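Long-range contact in transcriptional activator, putative (Pyrococcus furiosus, PDB 1RTW), which is of unknown function but, named a putative transcriptional activator, belongs to the all-helical TENA/THI-4/PQQC family: residues D99-V112 / V190-I204. Sequence-based numbering, arbitrary orientation.
Sequences DWRAKSYVNYLLSV and VFKEVSKFELIFWDI
Y105 and F197 form the apolar centre: their side chains run past each other in opposite senses, and the nearly parallel rings (planes at 4°) are offset until they barely overlap. Instead of ring on ring, each therefore receives an aliphatic group: F197 CB sits 3.4 Å from the Y105 ring centroid and Y105 CA 3.8 Å from that of F197, two reciprocal CH-pi contacts. A chi1 of -173°, which sets CG trans to the backbone N, sends the Y105 ring as a knob into the hole made by V194, F197, E198 and F201. A long tyrosine suits this place, since its hydroxyl crosses the apolar layer and donates to the anti lone pair of E198 OE2, with OH and OE2 2.7 Å apart. Y108 is the next knob: E193 CG makes a CH-pi contact over one ring face, while its carboxylate turns to K103 of the second subunit, and V194 CG2 meets the ring edge. A102, a mere methyl, lets F201 CE2 approach to 3.6 Å from its CB, and I204 CD1 also packs there. At the polar edge, N-cap D99 forms a salt bridge with R101 (NH1 to OD1 3.0 Å); a water accepts from R101 NH2 and donates weakly to D203 OD1, while OD2 bonds H20. Helices 100-112 and 190-201 run nearly antiparallel (signed crossing angle -157°), with the knobs-into-holes packing of an all-helical TENA/THI-4/PQQC bundle.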
ATOM      1  N   ASP B  99      -5.123   6.271  23.897  1.00 23.70           N
ATOM      2  CA  ASP B  99      -4.266   7.432  24.090  1.00 24.58           C
ATOM      3  C   ASP B  99      -3.641   7.947  22.776  1.00 24.00           C
ATOM      4  O   ASP B  99      -3.209   7.160  21.928  1.00 17.97           O
ATOM      5  CB  ASP B  99      -3.154   7.089  25.080  1.00 23.22           C
ATOM      6  CG  ASP B  99      -2.346   8.298  25.472  1.00 23.91           C
ATOM      7  OD1 ASP B  99      -2.557   8.827  26.584  1.00 24.25           O
ATOM      8  OD2 ASP B  99      -1.515   8.731  24.657  1.00 23.11           O
ATOM      9  N   TRP B 100      -3.520   9.269  22.667  1.00 26.86           N
ATOM     10  CA  TRP B 100      -2.952   9.917  21.481  1.00 30.29           C
ATOM     11  C   TRP B 100      -1.526   9.466  21.144  1.00 28.40           C
ATOM     12  O   TRP B 100      -1.181   9.331  19.971  1.00 26.83           O
ATOM     13  CB  TRP B 100      -3.027  11.452  21.597  1.00 38.37           C
ATOM     14  CG  TRP B 100      -2.117  12.066  22.634  1.00 48.35           C
ATOM     15  CD1 TRP B 100      -0.847  12.539  22.436  1.00 52.37           C
ATOM     16  CD2 TRP B 100      -2.419  12.298  24.018  1.00 54.11           C
ATOM     17  NE1 TRP B 100      -0.341  13.046  23.609  1.00 54.76           N
ATOM     18  CE2 TRP B 100      -1.283  12.910  24.597  1.00 55.53           C
ATOM     19  CE3 TRP B 100      -3.538  12.040  24.828  1.00 56.02           C
ATOM     20  CZ2 TRP B 100      -1.236  13.281  25.949  1.00 57.98           C
ATOM     21  CZ3 TRP B 100      -3.491  12.408  26.172  1.00 58.79           C
ATOM     22  CH2 TRP B 100      -2.344  13.016  26.718  1.00 59.48           C
ATOM     23  N   ARG B 101      -0.708   9.228  22.168  1.00 27.18           N
ATOM     24  CA  ARG B 101       0.658   8.763  21.958  1.00 27.17           C
ATOM     25  C   ARG B 101       0.654   7.376  21.307  1.00 25.47           C
ATOM     26  O   ARG B 101       1.503   7.066  20.473  1.00 24.90           O
ATOM     27  CB  ARG B 101       1.433   8.685  23.282  1.00 29.91           C
ATOM     28  CG  ARG B 101       1.787  10.023  23.930  1.00 31.46           C
ATOM     29  CD  ARG B 101       0.859  10.332  25.092  1.00 31.24           C
ATOM     30  NE  ARG B 101       1.587  10.706  26.295  1.00 31.76           N
ATOM     31  CZ  ARG B 101       1.116  10.574  27.530  1.00 30.93           C
ATOM     32  NH1 ARG B 101      -0.093  10.076  27.738  1.00 24.84           N
ATOM     33  NH2 ARG B 101       1.870  10.931  28.560  1.00 33.92           N
ATOM     34  N   ALA B 102      -0.303   6.542  21.702  1.00 23.73           N
ATOM     35  CA  ALA B 102      -0.400   5.197  21.152  1.00 22.01           C
ATOM     36  C   ALA B 102      -0.766   5.217  19.670  1.00 19.88           C
ATOM     37  O   ALA B 102      -0.105   4.569  18.859  1.00 18.25           O
ATOM     38  CB  ALA B 102      -1.394   4.361  21.947  1.00 18.47           C
ATOM     39  N   LYS B 103      -1.801   5.977  19.318  1.00 20.49           N
ATOM     40  CA  LYS B 103      -2.242   6.074  17.921  1.00 21.98           C
ATOM     41  C   LYS B 103      -1.125   6.623  17.041  1.00 20.30           C
ATOM     42  O   LYS B 103      -0.925   6.171  15.920  1.00 20.40           O
ATOM     43  CB  LYS B 103      -3.470   6.982  17.796  1.00 24.38           C
ATOM     44  CG  LYS B 103      -4.675   6.510  18.584  1.00 26.45           C
ATOM     45  CD  LYS B 103      -5.886   7.380  18.306  1.00 30.92           C
ATOM     46  CE  LYS B 103      -5.661   8.825  18.743  1.00 33.38           C
ATOM     47  NZ  LYS B 103      -6.889   9.660  18.556  1.00 34.03           N
ATOM     48  N   SER B 104      -0.394   7.591  17.580  1.00 18.89           N
ATOM     49  CA  SER B 104       0.713   8.228  16.891  1.00 18.76           C
ATOM     50  C   SER B 104       1.848   7.233  16.608  1.00 17.67           C
ATOM     51  O   SER B 104       2.503   7.279  15.572  1.00 19.05           O
ATOM     52  CB  SER B 104       1.213   9.375  17.765  1.00 20.24           C
ATOM     53  OG  SER B 104       2.219  10.105  17.105  1.00 32.26           O
ATOM     54  N   TYR B 105       2.084   6.329  17.540  1.00 17.70           N
ATOM     55  CA  TYR B 105       3.133   5.336  17.382  1.00 17.27           C
ATOM     56  C   TYR B 105       2.683   4.337  16.317  1.00 17.37           C
ATOM     57  O   TYR B 105       3.436   4.003  15.385  1.00 17.73           O
ATOM     58  CB  TYR B 105       3.365   4.655  18.733  1.00 16.15           C
ATOM     59  CG  TYR B 105       4.539   3.709  18.797  1.00 16.25           C
ATOM     60  CD1 TYR B 105       5.301   3.424  17.665  1.00 12.94           C
ATOM     61  CD2 TYR B 105       4.874   3.070  20.004  1.00 15.86           C
ATOM     62  CE1 TYR B 105       6.356   2.531  17.721  1.00 14.27           C
ATOM     63  CE2 TYR B 105       5.929   2.177  20.071  1.00 13.35           C
ATOM     64  CZ  TYR B 105       6.660   1.911  18.921  1.00 14.54           C
ATOM     65  OH  TYR B 105       7.677   1.002  18.938  1.00 13.65           O
ATOM     66  N   VAL B 106       1.435   3.899  16.438  1.00 15.68           N
ATOM     67  CA  VAL B 106       0.851   2.951  15.492  1.00 14.14           C
ATOM     68  C   VAL B 106       0.874   3.487  14.065  1.00 13.63           C
ATOM     69  O   VAL B 106       1.362   2.818  13.153  1.00 13.27           O
ATOM     70  CB  VAL B 106      -0.609   2.598  15.888  1.00 12.30           C
ATOM     71  CG1 VAL B 106      -1.376   1.969  14.701  1.00  9.00           C
ATOM     72  CG2 VAL B 106      -0.598   1.658  17.079  1.00 10.95           C
ATOM     73  N   ASN B 107       0.384   4.710  13.887  1.00 14.49           N
ATOM     74  CA  ASN B 107       0.323   5.321  12.565  1.00 15.37           C
ATOM     75  C   ASN B 107       1.681   5.531  11.923  1.00 15.31           C
ATOM     76  O   ASN B 107       1.818   5.425  10.708  1.00 16.37           O
ATOM     77  CB  ASN B 107      -0.498   6.607  12.612  1.00 15.21           C
ATOM     78  CG  ASN B 107      -1.961   6.341  12.929  1.00 14.47           C
ATOM     79  OD1 ASN B 107      -2.459   5.226  12.724  1.00 16.83           O
ATOM     80  ND2 ASN B 107      -2.656   7.352  13.422  1.00  8.15           N
ATOM     81  N   TYR B 108       2.695   5.777  12.744  1.00 16.00           N
ATOM     82  CA  TYR B 108       4.045   5.932  12.221  1.00 13.83           C
ATOM     83  C   TYR B 108       4.537   4.579  11.691  1.00 12.19           C
ATOM     84  O   TYR B 108       5.088   4.502  10.584  1.00 12.61           O
ATOM     85  CB  TYR B 108       4.996   6.453  13.299  1.00 13.39           C
ATOM     86  CG  TYR B 108       6.444   6.453  12.859  1.00 14.88           C
ATOM     87  CD1 TYR B 108       6.909   7.362  11.896  1.00 14.10           C
ATOM     88  CD2 TYR B 108       7.335   5.520  13.363  1.00 10.66           C
ATOM     89  CE1 TYR B 108       8.226   7.331  11.454  1.00 13.10           C
ATOM     90  CE2 TYR B 108       8.655   5.478  12.930  1.00 11.80           C
ATOM     91  CZ  TYR B 108       9.094   6.380  11.972  1.00 15.31           C
ATOM     92  OH  TYR B 108      10.393   6.305  11.510  1.00 16.39           O
ATOM     93  N   LEU B 109       4.292   3.509  12.449  1.00 11.17           N
ATOM     94  CA  LEU B 109       4.738   2.177  12.031  1.00  9.63           C
ATOM     95  C   LEU B 109       4.066   1.749  10.745  1.00 10.83           C
ATOM     96  O   LEU B 109       4.721   1.214   9.856  1.00 12.11           O
ATOM     97  CB  LEU B 109       4.520   1.127  13.114  1.00  9.54           C
ATOM     98  CG  LEU B 109       5.481   1.136  14.309  1.00 11.06           C
ATOM     99  CD1 LEU B 109       5.159  -0.067  15.224  1.00  4.23           C
ATOM    100  CD2 LEU B 109       6.935   1.043  13.802  1.00  9.99           C
ATOM    101  N   LEU B 110       2.766   1.980  10.638  1.00 11.89           N
ATOM    102  CA  LEU B 110       2.053   1.634   9.417  1.00 15.28           C
ATOM    103  C   LEU B 110       2.560   2.465   8.214  1.00 15.78           C
ATOM    104  O   LEU B 110       2.607   1.966   7.083  1.00 15.60           O
ATOM    105  CB  LEU B 110       0.542   1.807   9.622  1.00 15.39           C
ATOM    106  CG  LEU B 110      -0.050   0.880  10.685  1.00 13.92           C
ATOM    107  CD1 LEU B 110      -1.547   1.142  10.792  1.00 13.18           C
ATOM    108  CD2 LEU B 110       0.229  -0.566  10.322  1.00  9.90           C
ATOM    109  N   SER B 111       2.968   3.714   8.458  1.00 16.01           N
ATOM    110  CA  SER B 111       3.490   4.552   7.372  1.00 17.37           C
ATOM    111  C   SER B 111       4.843   4.039   6.922  1.00 15.93           C
ATOM    112  O   SER B 111       5.130   4.008   5.730  1.00 14.47           O
ATOM    113  CB  SER B 111       3.599   6.016   7.788  1.00 18.53           C
ATOM    114  OG  SER B 111       2.308   6.576   7.894  1.00 25.73           O
ATOM    115  N   VAL B 112       5.679   3.636   7.878  1.00 15.33           N
ATOM    116  CA  VAL B 112       6.983   3.093   7.531  1.00 16.21           C
ATOM    117  C   VAL B 112       6.845   1.774   6.766  1.00 16.76           C
ATOM    118  O   VAL B 112       7.568   1.522   5.800  1.00 18.08           O
ATOM    119  CB  VAL B 112       7.847   2.870   8.771  1.00 16.98           C
ATOM    120  CG1 VAL B 112       9.108   2.105   8.410  1.00 14.70           C
ATOM    121  CG2 VAL B 112       8.207   4.209   9.393  1.00 17.54           C
ATOM    122  N   VAL B 190      14.778   5.777  11.398  1.00 25.91           N
ATOM    123  CA  VAL B 190      13.571   5.096  11.829  1.00 24.70           C
ATOM    124  C   VAL B 190      13.789   4.457  13.198  1.00 23.63           C
ATOM    125  O   VAL B 190      12.922   4.559  14.071  1.00 22.95           O
ATOM    126  CB  VAL B 190      13.084   4.066  10.775  1.00 24.03           C
ATOM    127  CG1 VAL B 190      11.983   3.200  11.342  1.00 23.50           C
ATOM    128  CG2 VAL B 190      12.549   4.798   9.554  1.00 23.11           C
ATOM    129  N   PHE B 191      14.962   3.858  13.405  1.00 23.85           N
ATOM    130  CA  PHE B 191      15.282   3.224  14.687  1.00 24.07           C
ATOM    131  C   PHE B 191      15.228   4.260  15.816  1.00 24.39           C
ATOM    132  O   PHE B 191      14.712   3.989  16.907  1.00 23.53           O
ATOM    133  CB  PHE B 191      16.667   2.555  14.643  1.00 22.05           C
ATOM    134  CG  PHE B 191      16.985   1.725  15.870  1.00 21.00           C
ATOM    135  CD1 PHE B 191      17.492   2.320  17.029  1.00 19.17           C
ATOM    136  CD2 PHE B 191      16.739   0.352  15.878  1.00 20.10           C
ATOM    137  CE1 PHE B 191      17.743   1.561  18.177  1.00 19.70           C
ATOM    138  CE2 PHE B 191      16.985  -0.415  17.016  1.00 19.19           C
ATOM    139  CZ  PHE B 191      17.487   0.190  18.170  1.00 19.28           C
ATOM    140  N   LYS B 192      15.771   5.445  15.541  1.00 25.32           N
ATOM    141  CA  LYS B 192      15.780   6.542  16.501  1.00 25.63           C
ATOM    142  C   LYS B 192      14.354   6.962  16.841  1.00 24.81           C
ATOM    143  O   LYS B 192      13.997   7.098  18.013  1.00 24.82           O
ATOM    144  CB  LYS B 192      16.536   7.741  15.923  1.00 29.11           C
ATOM    145  CG  LYS B 192      16.460   9.009  16.763  1.00 33.11           C
ATOM    146  CD  LYS B 192      17.312  10.124  16.169  1.00 39.19           C
ATOM    147  CE  LYS B 192      18.784   9.733  16.147  1.00 42.53           C
ATOM    148  NZ  LYS B 192      19.621  10.737  15.436  1.00 46.86           N
ATOM    149  N   GLU B 193      13.539   7.136  15.808  1.00 22.18           N
ATOM    150  CA  GLU B 193      12.162   7.557  15.986  1.00 20.17           C
ATOM    151  C   GLU B 193      11.353   6.495  16.733  1.00 19.69           C
ATOM    152  O   GLU B 193      10.587   6.833  17.635  1.00 18.90           O
ATOM    153  CB  GLU B 193      11.545   7.900  14.622  1.00 21.63           C
ATOM    154  CG  GLU B 193      10.240   8.691  14.671  1.00 23.62           C
ATOM    155  CD  GLU B 193      10.385  10.113  15.226  1.00 27.39           C
ATOM    156  OE1 GLU B 193       9.336  10.760  15.458  1.00 25.88           O
ATOM    157  OE2 GLU B 193      11.529  10.597  15.412  1.00 28.84           O
ATOM    158  N   VAL B 194      11.550   5.217  16.397  1.00 16.85           N
ATOM    159  CA  VAL B 194      10.817   4.157  17.086  1.00 17.75           C
ATOM    160  C   VAL B 194      11.243   4.114  18.557  1.00 18.72           C
ATOM    161  O   VAL B 194      10.418   3.862  19.444  1.00 17.26           O
ATOM    162  CB  VAL B 194      10.987   2.760  16.404  1.00 16.48           C
ATOM    163  CG1 VAL B 194      10.303   1.661  17.232  1.00 13.92           C
ATOM    164  CG2 VAL B 194      10.381   2.786  15.019  1.00 11.58           C
ATOM    165  N   SER B 195      12.513   4.434  18.807  1.00 20.71           N
ATOM    166  CA  SER B 195      13.066   4.464  20.163  1.00 20.66           C
ATOM    167  C   SER B 195      12.346   5.494  21.025  1.00 19.48           C
ATOM    168  O   SER B 195      11.998   5.217  22.172  1.00 18.82           O
ATOM    169  CB  SER B 195      14.564   4.783  20.127  1.00 21.96           C
ATOM    170  OG  SER B 195      15.306   3.697  19.612  1.00 21.66           O
ATOM    171  N   LYS B 196      12.124   6.679  20.461  1.00 20.19           N
ATOM    172  CA  LYS B 196      11.424   7.763  21.150  1.00 20.49           C
ATOM    173  C   LYS B 196       9.985   7.360  21.472  1.00 19.55           C
ATOM    174  O   LYS B 196       9.458   7.678  22.539  1.00 16.89           O
ATOM    175  CB  LYS B 196      11.425   9.027  20.282  1.00 23.50           C
ATOM    176  CG  LYS B 196      12.791   9.678  20.140  1.00 27.72           C
ATOM    177  CD  LYS B 196      12.739  10.920  19.259  1.00 32.99           C
ATOM    178  CE  LYS B 196      14.154  11.483  19.018  1.00 35.65           C
ATOM    179  NZ  LYS B 196      14.175  12.710  18.154  1.00 35.27           N
ATOM    180  N   PHE B 197       9.356   6.662  20.532  1.00 19.96           N
ATOM    181  CA  PHE B 197       7.990   6.194  20.699  1.00 20.95           C
ATOM    182  C   PHE B 197       7.907   5.173  21.822  1.00 20.83           C
ATOM    183  O   PHE B 197       6.966   5.202  22.612  1.00 23.43           O
ATOM    184  CB  PHE B 197       7.461   5.603  19.392  1.00 22.65           C
ATOM    185  CG  PHE B 197       6.825   6.617  18.484  1.00 22.11           C
ATOM    186  CD1 PHE B 197       5.786   7.419  18.942  1.00 23.19           C
ATOM    187  CD2 PHE B 197       7.234   6.745  17.169  1.00 22.70           C
ATOM    188  CE1 PHE B 197       5.158   8.335  18.096  1.00 22.89           C
ATOM    189  CE2 PHE B 197       6.616   7.654  16.318  1.00 24.39           C
ATOM    190  CZ  PHE B 197       5.575   8.450  16.783  1.00 21.65           C
ATOM    191  N   GLU B 198       8.904   4.294  21.900  1.00 19.08           N
ATOM    192  CA  GLU B 198       8.966   3.276  22.952  1.00 19.10           C
ATOM    193  C   GLU B 198       9.079   3.946  24.317  1.00 18.94           C
ATOM    194  O   GLU B 198       8.404   3.569  25.276  1.00 17.45           O
ATOM    195  CB  GLU B 198      10.187   2.369  22.747  1.00 18.65           C
ATOM    196  CG  GLU B 198       9.987   1.262  21.719  1.00 18.78           C
ATOM    197  CD  GLU B 198       8.946   0.241  22.157  1.00 20.54           C
ATOM    198  OE1 GLU B 198       8.997  -0.195  23.321  1.00 21.28           O
ATOM    199  OE2 GLU B 198       8.067  -0.125  21.352  1.00 21.03           O
ATOM    200  N   LEU B 199       9.958   4.938  24.396  1.00 20.35           N
ATOM    201  CA  LEU B 199      10.172   5.671  25.639  1.00 20.76           C
ATOM    202  C   LEU B 199       8.909   6.398  26.094  1.00 19.40           C
ATOM    203  O   LEU B 199       8.580   6.412  27.271  1.00 20.32           O
ATOM    204  CB  LEU B 199      11.296   6.688  25.459  1.00 16.83           C
ATOM    205  CG  LEU B 199      11.441   7.666  26.630  1.00 20.16           C
ATOM    206  CD1 LEU B 199      11.837   6.930  27.900  1.00 18.00           C
ATOM    207  CD2 LEU B 199      12.450   8.747  26.284  1.00 20.92           C
ATOM    208  N   ILE B 200       8.228   7.020  25.143  1.00 20.85           N
ATOM    209  CA  ILE B 200       7.020   7.781  25.403  1.00 21.22           C
ATOM    210  C   ILE B 200       5.821   6.915  25.774  1.00 19.98           C
ATOM    211  O   ILE B 200       4.986   7.314  26.589  1.00 19.88           O
ATOM    212  CB  ILE B 200       6.681   8.650  24.159  1.00 24.50           C
ATOM    213  CG1 ILE B 200       7.708   9.777  24.027  1.00 25.04           C
ATOM    214  CG2 ILE B 200       5.273   9.224  24.247  1.00 24.00           C
ATOM    215  CD1 ILE B 200       7.607  10.533  22.714  1.00 28.35           C
ATOM    216  N   PHE B 201       5.741   5.725  25.191  1.00 17.16           N
ATOM    217  CA  PHE B 201       4.616   4.849  25.464  1.00 15.83           C
ATOM    218  C   PHE B 201       4.431   4.539  26.945  1.00 14.88           C
ATOM    219  O   PHE B 201       3.296   4.469  27.427  1.00 15.09           O
ATOM    220  CB  PHE B 201       4.744   3.554  24.663  1.00 13.11           C
ATOM    221  CG  PHE B 201       3.437   2.896  24.375  1.00  9.68           C
ATOM    222  CD1 PHE B 201       2.867   2.014  25.293  1.00 10.24           C
ATOM    223  CD2 PHE B 201       2.772   3.148  23.172  1.00 10.18           C
ATOM    224  CE1 PHE B 201       1.652   1.390  25.015  1.00  8.47           C
ATOM    225  CE2 PHE B 201       1.559   2.533  22.876  1.00 10.47           C
ATOM    226  CZ  PHE B 201       0.994   1.649  23.799  1.00 11.69           C
ATOM    227  N   TRP B 202       5.537   4.368  27.667  1.00 14.87           N
ATOM    228  CA  TRP B 202       5.459   4.054  29.091  1.00 16.27           C
ATOM    229  C   TRP B 202       4.708   5.125  29.883  1.00 17.96           C
ATOM    230  O   TRP B 202       4.027   4.807  30.853  1.00 17.32           O
ATOM    231  CB  TRP B 202       6.849   3.837  29.680  1.00 15.47           C
ATOM    232  CG  TRP B 202       7.592   2.668  29.091  1.00 15.61           C
ATOM    233  CD1 TRP B 202       8.675   2.722  28.261  1.00 15.14           C
ATOM    234  CD2 TRP B 202       7.286   1.274  29.261  1.00 12.30           C
ATOM    235  NE1 TRP B 202       9.057   1.453  27.898  1.00 13.59           N
ATOM    236  CE2 TRP B 202       8.229   0.550  28.498  1.00 12.08           C
ATOM    237  CE3 TRP B 202       6.310   0.575  29.971  1.00  9.13           C
ATOM    238  CZ2 TRP B 202       8.218  -0.849  28.432  1.00 12.93           C
ATOM    239  CZ3 TRP B 202       6.299  -0.816  29.901  1.00 10.70           C
ATOM    240  CH2 TRP B 202       7.250  -1.512  29.138  1.00  8.94           C
ATOM    241  N   ASP B 203       4.800   6.381  29.446  1.00 20.14           N
ATOM    242  CA  ASP B 203       4.114   7.487  30.125  1.00 23.08           C
ATOM    243  C   ASP B 203       2.587   7.396  30.071  1.00 24.19           C
ATOM    244  O   ASP B 203       1.900   7.939  30.938  1.00 25.28           O
ATOM    245  CB  ASP B 203       4.544   8.841  29.544  1.00 24.86           C
ATOM    246  CG  ASP B 203       5.999   9.166  29.819  1.00 27.24           C
ATOM    247  OD1 ASP B 203       6.659   9.751  28.929  1.00 26.11           O
ATOM    248  OD2 ASP B 203       6.480   8.844  30.928  1.00 30.17           O
ATOM    249  N   ILE B 204       2.064   6.716  29.055  1.00 24.84           N
ATOM    250  CA  ILE B 204       0.624   6.564  28.872  1.00 25.87           C
ATOM    251  C   ILE B 204      -0.092   6.065  30.123  1.00 27.05           C
ATOM    252  O   ILE B 204      -1.193   6.511  30.424  1.00 28.45           O
ATOM    253  CB  ILE B 204       0.312   5.627  27.680  1.00 26.21           C
ATOM    254  CG1 ILE B 204       0.699   6.306  26.364  1.00 24.80           C
ATOM    255  CG2 ILE B 204      -1.155   5.263  27.659  1.00 25.28           C
ATOM    256  CD1 ILE B 204       0.605   5.394  25.148  1.00 26.91           C
TER
HETATM  257  O   HOH W   1       4.689  11.665  27.025  1.00 27.44           O